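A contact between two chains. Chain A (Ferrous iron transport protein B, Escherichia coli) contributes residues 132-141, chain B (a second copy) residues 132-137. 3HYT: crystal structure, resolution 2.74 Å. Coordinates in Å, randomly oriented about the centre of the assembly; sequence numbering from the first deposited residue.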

# COMPACT_ATOMS: atom_id res chain seq x y z
N ILE A 132 13.75 2.64 1.06
CA ILE A 132 12.61 2.54 1.99
C ILE A 132 11.28 2.59 1.25
O ILE A 132 11.02 3.52 0.49
CB ILE A 132 12.62 3.70 3.04
CG1 ILE A 132 13.99 3.89 3.70
CG2 ILE A 132 11.50 3.51 4.08
CD1 ILE A 132 14.39 2.84 4.72
N GLU A 133 10.44 1.58 1.48
CA GLU A 133 9.08 1.56 0.93
C GLU A 133 8.13 2.43 1.79
O GLU A 133 7.62 1.99 2.83
CB GLU A 133 8.57 0.12 0.82
CG GLU A 133 7.43 -0.07 -0.18
CD GLU A 133 7.08 -1.54 -0.40
OE1 GLU A 133 7.99 -2.40 -0.37
OE2 GLU A 133 5.88 -1.83 -0.63
N ILE A 134 7.91 3.66 1.34
CA ILE A 134 7.20 4.71 2.09
C ILE A 134 5.78 4.32 2.54
O ILE A 134 5.46 4.42 3.72
CB ILE A 134 7.12 6.05 1.29
CG1 ILE A 134 8.48 6.41 0.65
CG2 ILE A 134 6.59 7.19 2.18
CD1 ILE A 134 9.66 6.53 1.61
N ASP A 135 4.95 3.88 1.59
CA ASP A 135 3.57 3.51 1.89
C ASP A 135 3.43 2.34 2.86
O ASP A 135 2.53 2.32 3.70
CB ASP A 135 2.80 3.21 0.60
CG ASP A 135 1.82 4.30 0.22
OD1 ASP A 135 2.03 5.48 0.61
OD2 ASP A 135 0.83 3.98 -0.47
N ALA A 136 4.33 1.37 2.73
CA ALA A 136 4.34 0.20 3.61
C ALA A 136 4.67 0.60 5.05
O ALA A 136 4.08 0.07 5.99
CB ALA A 136 5.33 -0.85 3.10
N LEU A 137 5.59 1.54 5.22
CA LEU A 137 5.91 2.09 6.53
C LEU A 137 4.69 2.82 7.11
O LEU A 137 4.31 2.61 8.26
CB LEU A 137 7.15 2.99 6.47
CG LEU A 137 7.71 3.60 7.76
CD1 LEU A 137 8.17 2.53 8.74
CD2 LEU A 137 8.86 4.55 7.47
N SER A 138 4.08 3.66 6.28
CA SER A 138 2.86 4.38 6.65
C SER A 138 1.75 3.43 7.10
O SER A 138 1.08 3.70 8.10
CB SER A 138 2.37 5.24 5.50
OG SER A 138 1.34 6.11 5.94
N ALA A 139 1.58 2.32 6.38
CA ALA A 139 0.55 1.33 6.69
C ALA A 139 0.72 0.71 8.07
O ALA A 139 -0.26 0.39 8.74
CB ALA A 139 0.52 0.25 5.62
N ARG A 140 1.97 0.53 8.49
CA ARG A 140 2.28 -0.15 9.74
C ARG A 140 2.41 0.81 10.93
O ARG A 140 2.06 0.46 12.05
CB ARG A 140 3.54 -0.99 9.58
CG ARG A 140 3.30 -2.26 8.80
CD ARG A 140 4.53 -2.72 8.05
NE ARG A 140 4.26 -3.94 7.29
CZ ARG A 140 3.72 -3.98 6.08
NH1 ARG A 140 3.37 -2.86 5.45
NH2 ARG A 140 3.52 -5.15 5.49
N LEU A 141 2.92 2.01 10.67
CA LEU A 141 2.97 3.04 11.69
C LEU A 141 1.57 3.58 11.97
O LEU A 141 1.22 3.85 13.12
CB LEU A 141 3.91 4.19 11.28
CG LEU A 141 5.41 3.94 11.13
CD1 LEU A 141 6.12 5.26 10.94
CD2 LEU A 141 6.01 3.19 12.32
N ILE B 132 11.48 -6.07 -5.72
CA ILE B 132 10.07 -6.43 -5.57
C ILE B 132 9.40 -5.49 -4.56
O ILE B 132 9.89 -5.32 -3.45
CB ILE B 132 9.89 -7.90 -5.11
CG1 ILE B 132 10.31 -8.87 -6.22
CG2 ILE B 132 8.46 -8.18 -4.69
CD1 ILE B 132 10.54 -10.29 -5.75
N GLU B 133 8.29 -4.89 -4.96
CA GLU B 133 7.51 -4.04 -4.07
C GLU B 133 6.58 -4.91 -3.23
O GLU B 133 5.50 -5.32 -3.69
CB GLU B 133 6.73 -3.01 -4.88
CG GLU B 133 6.24 -1.81 -4.09
CD GLU B 133 5.68 -0.71 -4.99
OE1 GLU B 133 4.47 -0.39 -4.84
OE2 GLU B 133 6.43 -0.18 -5.84
N ILE B 134 7.01 -5.20 -2.00
CA ILE B 134 6.38 -6.19 -1.12
C ILE B 134 4.88 -5.95 -0.85
O ILE B 134 4.07 -6.87 -0.98
CB ILE B 134 7.17 -6.37 0.21
CG1 ILE B 134 8.44 -7.19 -0.01
CG2 ILE B 134 6.33 -7.06 1.27
CD1 ILE B 134 9.68 -6.38 -0.28
N ASP B 135 4.52 -4.72 -0.50
CA ASP B 135 3.12 -4.39 -0.20
C ASP B 135 2.20 -4.47 -1.41
O ASP B 135 1.02 -4.80 -1.28
CB ASP B 135 3.01 -3.02 0.47
CG ASP B 135 2.65 -3.12 1.94
OD1 ASP B 135 3.11 -4.07 2.61
OD2 ASP B 135 1.90 -2.24 2.42
N ALA B 136 2.73 -4.16 -2.59
CA ALA B 136 1.99 -4.27 -3.84
C ALA B 136 1.66 -5.74 -4.14
O ALA B 136 0.58 -6.05 -4.64
CB ALA B 136 2.77 -3.65 -4.98
N LEU B 137 2.60 -6.62 -3.82
CA LEU B 137 2.42 -8.05 -3.97
C LEU B 137 1.38 -8.57 -2.97
O LEU B 137 0.47 -9.32 -3.34
CB LEU B 137 3.75 -8.79 -3.80
CG LEU B 137 3.76 -10.31 -4.00
CD1 LEU B 137 3.37 -10.67 -5.42
CD2 LEU B 137 5.12 -10.89 -3.66
O HOH W 1 4.12 0.10 -2.22

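Both stretches follow the same path: an extended segment through residues 132 and 133, then a helix from residue 134. E133(A) and E133(B) each occupy the N-cap position. The first turn of each helix is closed by a backbone hydrogen bond from residue 137 to residue 133, with L137(A) N to E133(A) O and L137(B) N to E133(B) O both at 3.2 Å. The two glutamates lie 7.7 Å apart, CA of E133(A) to CA of E133(B). The backbones come nearer at A136(A) and D135(B), whose CA atoms are 6.1 Å apart.

The two chains are copies of one protein, but the contact is not symmetric. E133(A) reaches across with chi1 and chi2 both t, so its chain is extended. Its carboxylate meets the start of the chain B helix, where backbone NH groups have no helical carbonyl to bind. OE2 of E133(A) accepts a hydrogen bond from D135(B) N at 3.2 Å. OE1 of E133(A) accepts a weak one from I134(B) N at 3.4 Å. The negative carboxylate suits a helix N-terminus, and the side chain is long enough to get there from another chain.

E133(B) also has chi1 and chi2 t, but its CA-to-CB bond points sideways. Its CG packs 3.5 Å from OE2 of E133(A). A water lies between the two carboxylates, 3.1 Å from OE2 of E133(A) and 2.7 Å from OE1 of E133(B).

D135(B) points toward chain A and pairs with R140(A). The salt bridge runs from R140(A) NH1 to D135(B) OD1 at 3.1 Å. R140(A) NH2 also donates to D135(B) OD1 at 3.1 Å, so this oxygen sits at the guanidinium edge, near its plane. A weak bond joins R140(A) NH1 to D135(B) OD2 at 3.4 Å. The CA-to-CB bond of R140(A) points sideways, but the end of the side chain comes nearer to chain B. R140(A) NH1 also donates to A136(A) O at 3.1 Å, which ties the guanidinium to its own helix.

A136(A) points toward D135(B), with A136(A) CB 3.7 Å from D135(B) CG. Its small methyl lets the carboxylate lie close to the helix. A139(A), one turn on from D135(A), also faces chain B.

The stretches bury 248 Å² in total. E133(A) and D135(B) each have 80 Å² covered, the largest shares, so two acidic residues anchor this small, mainly polar contact.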